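Local coordinates for protein aminotransferase, class III (Deinococcus radiodurans, PDB 3I4J) that probably acts as a pyridoxal-phosphate-dependent class III aminotransferase, moving amino groups between substrates, at residues L87-A101 with P269-E281. The protein carries 1 engineered substitution. Residues are numbered along the deposited sequence; the frame is centred on the assembly and turned at random.
With SO4 (sulfate ion), chain G.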
ATOM      1  N   LEU C  87      12.530 -18.848  10.778  1.00 24.41           N
ATOM      2  CA  LEU C  87      11.368 -19.576  10.269  1.00 23.80           C
ATOM      3  C   LEU C  87      11.744 -20.019   8.855  1.00 24.27           C
ATOM      4  O   LEU C  87      11.025 -19.745   7.898  1.00 23.48           O
ATOM      5  CB  LEU C  87      10.145 -18.651  10.217  1.00 23.86           C
ATOM      6  CG  LEU C  87       9.742 -17.981  11.537  1.00 24.69           C
ATOM      7  CD1 LEU C  87       8.577 -17.025  11.296  1.00 24.60           C
ATOM      8  CD2 LEU C  87       9.347 -19.052  12.556  1.00 25.39           C
ATOM      9  N   PRO C  88      12.871 -20.739   8.715  1.00 23.61           N
ATOM     10  CA  PRO C  88      13.370 -21.218   7.421  1.00 24.13           C
ATOM     11  C   PRO C  88      12.427 -21.947   6.465  1.00 23.90           C
ATOM     12  O   PRO C  88      12.637 -21.908   5.254  1.00 25.23           O
ATOM     13  CB  PRO C  88      14.581 -22.069   7.814  1.00 23.89           C
ATOM     14  CG  PRO C  88      14.195 -22.601   9.161  1.00 23.57           C
ATOM     15  CD  PRO C  88      13.616 -21.371   9.819  1.00 24.80           C
ATOM     16  N   THR C  89      11.397 -22.601   6.986  1.00 21.63           N
ATOM     17  CA  THR C  89      10.461 -23.331   6.137  1.00 23.31           C
ATOM     18  C   THR C  89       9.189 -22.556   5.808  1.00 22.50           C
ATOM     19  O   THR C  89       8.366 -23.021   5.023  1.00 23.37           O
ATOM     20  CB  THR C  89      10.016 -24.651   6.798  1.00 23.98           C
ATOM     21  OG1 THR C  89       9.254 -24.355   7.975  1.00 24.68           O
ATOM     22  CG2 THR C  89      11.220 -25.499   7.183  1.00 25.25           C
ATOM     23  N   PHE C  90       9.025 -21.379   6.405  1.00 22.07           N
ATOM     24  CA  PHE C  90       7.822 -20.583   6.180  1.00 22.22           C
ATOM     25  C   PHE C  90       7.730 -19.934   4.799  1.00 23.06           C
ATOM     26  O   PHE C  90       8.748 -19.683   4.141  1.00 24.06           O
ATOM     27  CB  PHE C  90       7.692 -19.514   7.275  1.00 22.19           C
ATOM     28  CG  PHE C  90       7.188 -20.051   8.590  1.00 21.81           C
ATOM     29  CD1 PHE C  90       7.689 -21.242   9.113  1.00 23.61           C
ATOM     30  CD2 PHE C  90       6.225 -19.356   9.316  1.00 21.69           C
ATOM     31  CE1 PHE C  90       7.236 -21.730  10.340  1.00 22.03           C
ATOM     32  CE2 PHE C  90       5.766 -19.830  10.543  1.00 22.26           C
ATOM     33  CZ  PHE C  90       6.273 -21.021  11.058  1.00 23.81           C
ATOM     34  N   ARG C  91       6.494 -19.669   4.383  1.00 21.89           N
ATOM     35  CA  ARG C  91       6.188 -19.071   3.085  1.00 20.68           C
ATOM     36  C   ARG C  91       5.893 -17.584   3.218  1.00 19.83           C
ATOM     37  O   ARG C  91       5.064 -17.182   4.026  1.00 19.14           O
ATOM     38  CB  ARG C  91       4.988 -19.778   2.468  1.00 20.33           C
ATOM     39  CG  ARG C  91       5.251 -21.234   2.116  1.00 25.09           C
ATOM     40  CD  ARG C  91       6.013 -21.355   0.799  1.00 27.12           C
ATOM     41  NE  ARG C  91       6.226 -22.749   0.428  1.00 29.82           N
ATOM     42  CZ  ARG C  91       6.420 -23.172  -0.818  1.00 30.54           C
ATOM     43  NH1 ARG C  91       6.425 -22.308  -1.828  1.00 25.41           N
ATOM     44  NH2 ARG C  91       6.615 -24.460  -1.053  1.00 31.55           N
ATOM     45  N   PHE C  92       6.563 -16.789   2.389  1.00 19.61           N
ATOM     46  CA  PHE C  92       6.446 -15.338   2.401  1.00 19.80           C
ATOM     47  C   PHE C  92       5.425 -14.778   1.412  1.00 20.05           C
ATOM     48  O   PHE C  92       5.535 -14.970   0.200  1.00 21.39           O
ATOM     49  CB  PHE C  92       7.824 -14.721   2.123  1.00 19.77           C
ATOM     50  CG  PHE C  92       7.837 -13.213   2.130  1.00 21.58           C
ATOM     51  CD1 PHE C  92       7.389 -12.502   3.245  1.00 18.35           C
ATOM     52  CD2 PHE C  92       8.305 -12.504   1.027  1.00 20.31           C
ATOM     53  CE1 PHE C  92       7.410 -11.108   3.255  1.00 19.62           C
ATOM     54  CE2 PHE C  92       8.331 -11.111   1.031  1.00 21.12           C
ATOM     55  CZ  PHE C  92       7.881 -10.412   2.148  1.00 19.12           C
ATOM     56  N   TRP C  93       4.435 -14.080   1.956  1.00 17.98           N
ATOM     57  CA  TRP C  93       3.389 -13.437   1.174  1.00 20.59           C
ATOM     58  C   TRP C  93       3.720 -11.945   1.240  1.00 20.34           C
ATOM     59  O   TRP C  93       3.524 -11.300   2.272  1.00 19.18           O
ATOM     60  CB  TRP C  93       2.022 -13.719   1.800  1.00 20.95           C
ATOM     61  CG  TRP C  93       0.895 -12.915   1.211  1.00 22.19           C
ATOM     62  CD1 TRP C  93       0.153 -11.955   1.842  1.00 22.29           C
ATOM     63  CD2 TRP C  93       0.375 -13.013  -0.119  1.00 25.59           C
ATOM     64  NE1 TRP C  93      -0.800 -11.452   0.989  1.00 22.01           N
ATOM     65  CE2 TRP C  93      -0.685 -12.084  -0.223  1.00 25.57           C
ATOM     66  CE3 TRP C  93       0.701 -13.801  -1.234  1.00 28.54           C
ATOM     67  CZ2 TRP C  93      -1.426 -11.920  -1.400  1.00 30.02           C
ATOM     68  CZ3 TRP C  93      -0.037 -13.638  -2.407  1.00 30.83           C
ATOM     69  CH2 TRP C  93      -1.089 -12.703  -2.478  1.00 30.60           C
ATOM     70  N   ALA C  94       4.236 -11.410   0.137  1.00 19.77           N
ATOM     71  CA  ALA C  94       4.641 -10.014   0.086  1.00 19.50           C
ATOM     72  C   ALA C  94       3.519  -9.067  -0.314  1.00 19.47           C
ATOM     73  O   ALA C  94       2.742  -9.360  -1.220  1.00 21.12           O
ATOM     74  CB  ALA C  94       5.818  -9.852  -0.890  1.00 21.35           C
ATOM     75  N   VAL C  95       3.439  -7.941   0.387  1.00 19.02           N
ATOM     76  CA  VAL C  95       2.458  -6.903   0.087  1.00 19.14           C
ATOM     77  C   VAL C  95       3.138  -5.541   0.252  1.00 19.28           C
ATOM     78  O   VAL C  95       4.349  -5.471   0.499  1.00 19.51           O
ATOM     79  CB  VAL C  95       1.193  -7.000   0.984  1.00 21.10           C
ATOM     80  CG1 VAL C  95       0.407  -8.253   0.629  1.00 21.28           C
ATOM     81  CG2 VAL C  95       1.573  -6.994   2.458  1.00 19.70           C
ATOM     82  N   SER C  96       2.375  -4.459   0.120  1.00 21.22           N
ATOM     83  CA  SER C  96       2.953  -3.122   0.206  1.00 21.41           C
ATOM     84  C   SER C  96       2.868  -2.427   1.561  1.00 22.00           C
ATOM     85  O   SER C  96       3.666  -1.536   1.845  1.00 23.31           O
ATOM     86  CB  SER C  96       2.317  -2.212  -0.851  1.00 23.53           C
ATOM     87  OG  SER C  96       2.495  -2.738  -2.153  1.00 25.40           O
ATOM     88  N   GLY C  97       1.907  -2.820   2.394  1.00 20.75           N
ATOM     89  CA  GLY C  97       1.775  -2.176   3.691  1.00 22.28           C
ATOM     90  C   GLY C  97       1.350  -3.091   4.826  1.00 22.90           C
ATOM     91  O   GLY C  97       0.859  -4.199   4.602  1.00 21.66           O
ATOM     92  N   GLY C  98       1.531  -2.608   6.050  1.00 23.58           N
ATOM     93  CA  GLY C  98       1.178  -3.387   7.222  1.00 22.46           C
ATOM     94  C   GLY C  98      -0.282  -3.781   7.307  1.00 21.02           C
ATOM     95  O   GLY C  98      -0.603  -4.898   7.702  1.00 20.00           O
ATOM     96  N   SER C  99      -1.179  -2.869   6.957  1.00 20.72           N
ATOM     97  CA  SER C  99      -2.598  -3.179   7.011  1.00 20.98           C
ATOM     98  C   SER C  99      -2.956  -4.304   6.051  1.00 19.96           C
ATOM     99  O   SER C  99      -3.713  -5.207   6.409  1.00 21.49           O
ATOM    100  CB  SER C  99      -3.416  -1.930   6.695  1.00 23.72           C
ATOM    101  OG  SER C  99      -3.155  -0.940   7.672  1.00 31.54           O
ATOM    102  N   GLU C 100      -2.412  -4.250   4.837  1.00 18.42           N
ATOM    103  CA  GLU C 100      -2.663  -5.288   3.842  1.00 19.34           C
ATOM    104  C   GLU C 100      -2.158  -6.623   4.382  1.00 18.04           C
ATOM    105  O   GLU C 100      -2.794  -7.659   4.196  1.00 18.34           O
ATOM    106  CB  GLU C 100      -1.918  -4.999   2.532  1.00 21.40           C
ATOM    107  CG  GLU C 100      -2.346  -3.741   1.789  1.00 24.68           C
ATOM    108  CD  GLU C 100      -1.642  -3.604   0.444  1.00 26.59           C
ATOM    109  OE1 GLU C 100      -0.421  -3.867   0.377  1.00 25.73           O
ATOM    110  OE2 GLU C 100      -2.301  -3.230  -0.547  1.00 28.56           O
ATOM    111  N   ALA C 101      -1.009  -6.580   5.050  1.00 17.08           N
ATOM    112  CA  ALA C 101      -0.393  -7.787   5.604  1.00 15.93           C
ATOM    113  C   ALA C 101      -1.234  -8.388   6.724  1.00 18.04           C
ATOM    114  O   ALA C 101      -1.399  -9.608   6.808  1.00 16.42           O
ATOM    115  CB  ALA C 101       1.007  -7.467   6.117  1.00 17.54           C
ATOM    116  N   PRO C 269       7.892   0.726  -0.018  1.00 17.46           N
ATOM    117  CA  PRO C 269       6.677   0.272   0.669  1.00 18.12           C
ATOM    118  C   PRO C 269       6.624  -1.251   0.563  1.00 18.56           C
ATOM    119  O   PRO C 269       6.204  -1.798  -0.460  1.00 20.04           O
ATOM    120  CB  PRO C 269       5.551   0.940  -0.125  1.00 17.77           C
ATOM    121  CG  PRO C 269       6.240   2.100  -0.814  1.00 16.36           C
ATOM    122  CD  PRO C 269       7.550   1.507  -1.217  1.00 17.02           C
ATOM    123  N   LEU C 270       7.064  -1.921   1.620  1.00 17.00           N
ATOM    124  CA  LEU C 270       7.100  -3.373   1.658  1.00 16.65           C
ATOM    125  C   LEU C 270       6.640  -3.893   3.022  1.00 15.76           C
ATOM    126  O   LEU C 270       6.983  -3.332   4.068  1.00 17.06           O
ATOM    127  CB  LEU C 270       8.531  -3.853   1.383  1.00 19.14           C
ATOM    128  CG  LEU C 270       8.765  -5.366   1.334  1.00 19.44           C
ATOM    129  CD1 LEU C 270       8.109  -5.938   0.099  1.00 21.87           C
ATOM    130  CD2 LEU C 270      10.260  -5.654   1.310  1.00 20.35           C
ATOM    131  N   ALA C 271       5.858  -4.964   2.984  1.00 15.34           N
ATOM    132  CA  ALA C 271       5.322  -5.619   4.172  1.00 17.26           C
ATOM    133  C   ALA C 271       4.974  -7.037   3.741  1.00 17.92           C
ATOM    134  O   ALA C 271       5.183  -7.412   2.587  1.00 17.43           O
ATOM    135  CB  ALA C 271       4.065  -4.895   4.657  1.00 17.49           C
ATOM    136  N   GLY C 272       4.434  -7.830   4.655  1.00 18.27           N
ATOM    137  CA  GLY C 272       4.083  -9.182   4.281  1.00 18.36           C
ATOM    138  C   GLY C 272       3.917 -10.074   5.482  1.00 18.25           C
ATOM    139  O   GLY C 272       3.917  -9.607   6.618  1.00 18.33           O
ATOM    140  N   LEU C 273       3.754 -11.364   5.228  1.00 18.98           N
ATOM    141  CA  LEU C 273       3.608 -12.323   6.307  1.00 18.36           C
ATOM    142  C   LEU C 273       4.362 -13.594   5.962  1.00 19.30           C
ATOM    143  O   LEU C 273       4.656 -13.864   4.795  1.00 19.00           O
ATOM    144  CB  LEU C 273       2.125 -12.631   6.563  1.00 17.25           C
ATOM    145  CG  LEU C 273       1.244 -13.207   5.452  1.00 17.96           C
ATOM    146  CD1 LEU C 273       1.550 -14.688   5.255  1.00 19.29           C
ATOM    147  CD2 LEU C 273      -0.219 -13.029   5.828  1.00 20.07           C
ATOM    148  N   LEU C 274       4.709 -14.346   6.998  1.00 18.64           N
ATOM    149  CA  LEU C 274       5.402 -15.619   6.832  1.00 19.14           C
ATOM    150  C   LEU C 274       4.453 -16.633   7.439  1.00 17.72           C
ATOM    151  O   LEU C 274       4.068 -16.503   8.603  1.00 20.23           O
ATOM    152  CB  LEU C 274       6.738 -15.623   7.583  1.00 18.00           C
ATOM    153  CG  LEU C 274       7.891 -14.846   6.940  1.00 18.35           C
ATOM    154  CD1 LEU C 274       9.038 -14.706   7.941  1.00 20.63           C
ATOM    155  CD2 LEU C 274       8.357 -15.571   5.673  1.00 21.64           C
ATOM    156  N   ALA C 275       4.050 -17.616   6.639  1.00 18.95           N
ATOM    157  CA  ALA C 275       3.122 -18.642   7.096  1.00 18.92           C
ATOM    158  C   ALA C 275       3.777 -20.011   7.193  1.00 20.16           C
ATOM    159  O   ALA C 275       4.605 -20.379   6.362  1.00 20.08           O
ATOM    160  CB  ALA C 275       1.922 -18.708   6.159  1.00 21.36           C
ATOM    161  N   ALA C 276       3.393 -20.767   8.217  1.00 21.47           N
ATOM    162  CA  ALA C 276       3.933 -22.105   8.417  1.00 22.00           C
ATOM    163  C   ALA C 276       3.559 -22.960   7.206  1.00 22.55           C
ATOM    164  O   ALA C 276       2.485 -22.789   6.633  1.00 20.81           O
ATOM    165  CB  ALA C 276       3.346 -22.710   9.688  1.00 21.93           C
ATOM    166  N   PRO C 277       4.443 -23.895   6.805  1.00 23.73           N
ATOM    167  CA  PRO C 277       4.201 -24.780   5.655  1.00 25.99           C
ATOM    168  C   PRO C 277       2.812 -25.418   5.673  1.00 26.42           C
ATOM    169  O   PRO C 277       2.134 -25.482   4.649  1.00 27.77           O
ATOM    170  CB  PRO C 277       5.304 -25.828   5.785  1.00 26.33           C
ATOM    171  CG  PRO C 277       6.412 -25.074   6.400  1.00 25.32           C
ATOM    172  CD  PRO C 277       5.721 -24.230   7.457  1.00 24.82           C
ATOM    173  N   GLN C 278       2.402 -25.890   6.844  1.00 27.61           N
ATOM    174  CA  GLN C 278       1.097 -26.524   7.029  1.00 29.46           C
ATOM    175  C   GLN C 278      -0.044 -25.609   6.583  1.00 27.74           C
ATOM    176  O   GLN C 278      -0.981 -26.042   5.914  1.00 29.20           O
ATOM    177  CB  GLN C 278       0.917 -26.885   8.508  1.00 33.84           C
ATOM    178  CG  GLN C 278      -0.511 -27.168   8.944  1.00 40.25           C
ATOM    179  CD  GLN C 278      -1.002 -28.532   8.519  1.00 43.10           C
ATOM    180  OE1 GLN C 278      -1.125 -28.821   7.327  1.00 45.77           O
ATOM    181  NE2 GLN C 278      -1.284 -29.388   9.497  1.00 44.35           N
ATOM    182  N   VAL C 279       0.035 -24.343   6.971  1.00 25.90           N
ATOM    183  CA  VAL C 279      -0.995 -23.380   6.612  1.00 23.43           C
ATOM    184  C   VAL C 279      -0.971 -23.101   5.107  1.00 22.43           C
ATOM    185  O   VAL C 279      -2.015 -23.086   4.455  1.00 23.14           O
ATOM    186  CB  VAL C 279      -0.803 -22.067   7.390  1.00 23.82           C
ATOM    187  CG1 VAL C 279      -1.842 -21.043   6.953  1.00 25.03           C
ATOM    188  CG2 VAL C 279      -0.919 -22.342   8.891  1.00 24.11           C
ATOM    189  N   TYR C 280       0.222 -22.890   4.561  1.00 22.85           N
ATOM    190  CA  TYR C 280       0.376 -22.628   3.128  1.00 24.32           C
ATOM    191  C   TYR C 280      -0.166 -23.791   2.294  1.00 24.20           C
ATOM    192  O   TYR C 280      -0.959 -23.593   1.373  1.00 23.72           O
ATOM    193  CB  TYR C 280       1.856 -22.413   2.788  1.00 22.00           C
ATOM    194  CG  TYR C 280       2.144 -22.295   1.306  1.00 24.54           C
ATOM    195  CD1 TYR C 280       1.649 -21.225   0.561  1.00 25.85           C
ATOM    196  CD2 TYR C 280       2.919 -23.254   0.648  1.00 25.54           C
ATOM    197  CE1 TYR C 280       1.915 -21.107  -0.804  1.00 25.97           C
ATOM    198  CE2 TYR C 280       3.189 -23.149  -0.718  1.00 24.74           C
ATOM    199  CZ  TYR C 280       2.684 -22.073  -1.436  1.00 26.78           C
ATOM    200  OH  TYR C 280       2.938 -21.974  -2.784  1.00 27.71           O
ATOM    201  N   GLU C 281       0.266 -25.005   2.623  1.00 26.37           N
ATOM    202  CA  GLU C 281      -0.167 -26.196   1.893  1.00 27.47           C
ATOM    203  C   GLU C 281      -1.680 -26.412   1.948  1.00 26.97           C
ATOM    204  O   GLU C 281      -2.279 -26.899   0.988  1.00 26.83           O
ATOM    205  CB  GLU C 281       0.550 -27.431   2.439  1.00 30.57           C
ATOM    206  CG  GLU C 281       2.054 -27.415   2.242  1.00 37.86           C
ATOM    207  CD  GLU C 281       2.747 -28.538   2.995  1.00 42.58           C
ATOM    208  OE1 GLU C 281       2.243 -29.682   2.945  1.00 46.01           O
ATOM    209  OE2 GLU C 281       3.795 -28.279   3.627  1.00 45.22           O
TER
HETATM  210  S   SO4 G 431       0.011   0.986   6.870  1.00 39.98           S
HETATM  211  O1  SO4 G 431      -0.017   2.108   5.921  1.00 42.38           O
HETATM  212  O2  SO4 G 431      -0.611  -0.184   6.238  1.00 41.81           O
HETATM  213  O3  SO4 G 431       1.402   0.687   7.263  1.00 41.92           O
HETATM  214  O4  SO4 G 431      -0.760   1.340   8.069  1.00 43.69           O
HETATM  215  O   HOH W   1       5.591  -3.758  -2.551  1.00 19.91           O
HETATM  216  O   HOH W   2       5.084  -1.180   4.357  1.00 33.38           O
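Arg-91 N donates to Ala-275 O at 2.8 Å, and Ala-275 N returns a bond to Arg-91 O. Trp-93 pairs with Leu-273 and Val-95 with Ala-271 in the same reciprocal way. Beyond its backbone bonds, Arg-91 lies over Tyr-280. Arg-91 CG makes a CH-pi contact with the Tyr-280 ring, 3.7 Å from its centroid. A bend at chi2 (-80°) then lays the guanidinium over the Tyr-280 ring, with Arg-91 CZ 3.2 Å from Tyr-280 CE2 and the two planes 25° apart. Arg-91 NH1 bonds to Val-4 O of the second subunit. The Phe-90 ring has Ala-276 CA over one face, 3.5 Å from its centroid, and Leu-87 CB over the other. The antiparallel strands 91-95 and 271-275 form one end of the mixed seven-stranded sheet of the fold type I large domain. Strand 271-275 runs against both its neighbours, as in other fold type I enzymes. Leu-273 CD1 meets Trp-93 CB at 3.6 Å on the face that also carries Arg-91 and Val-95. On the opposite face, Leu-274 CD2 packs on Phe-92 CB. Ala-271 CB touches Gly-97 C at 3.3 Å, where strand 91-95 turns into helix 98-115. At that helix start Ser-99 N and OG hydrogen-bond to one sulfate oxygen, probably in the place of the cofactor phosphate. Thr-295 OG1 of the second subunit is also hydrogen-bonded to this sulfate.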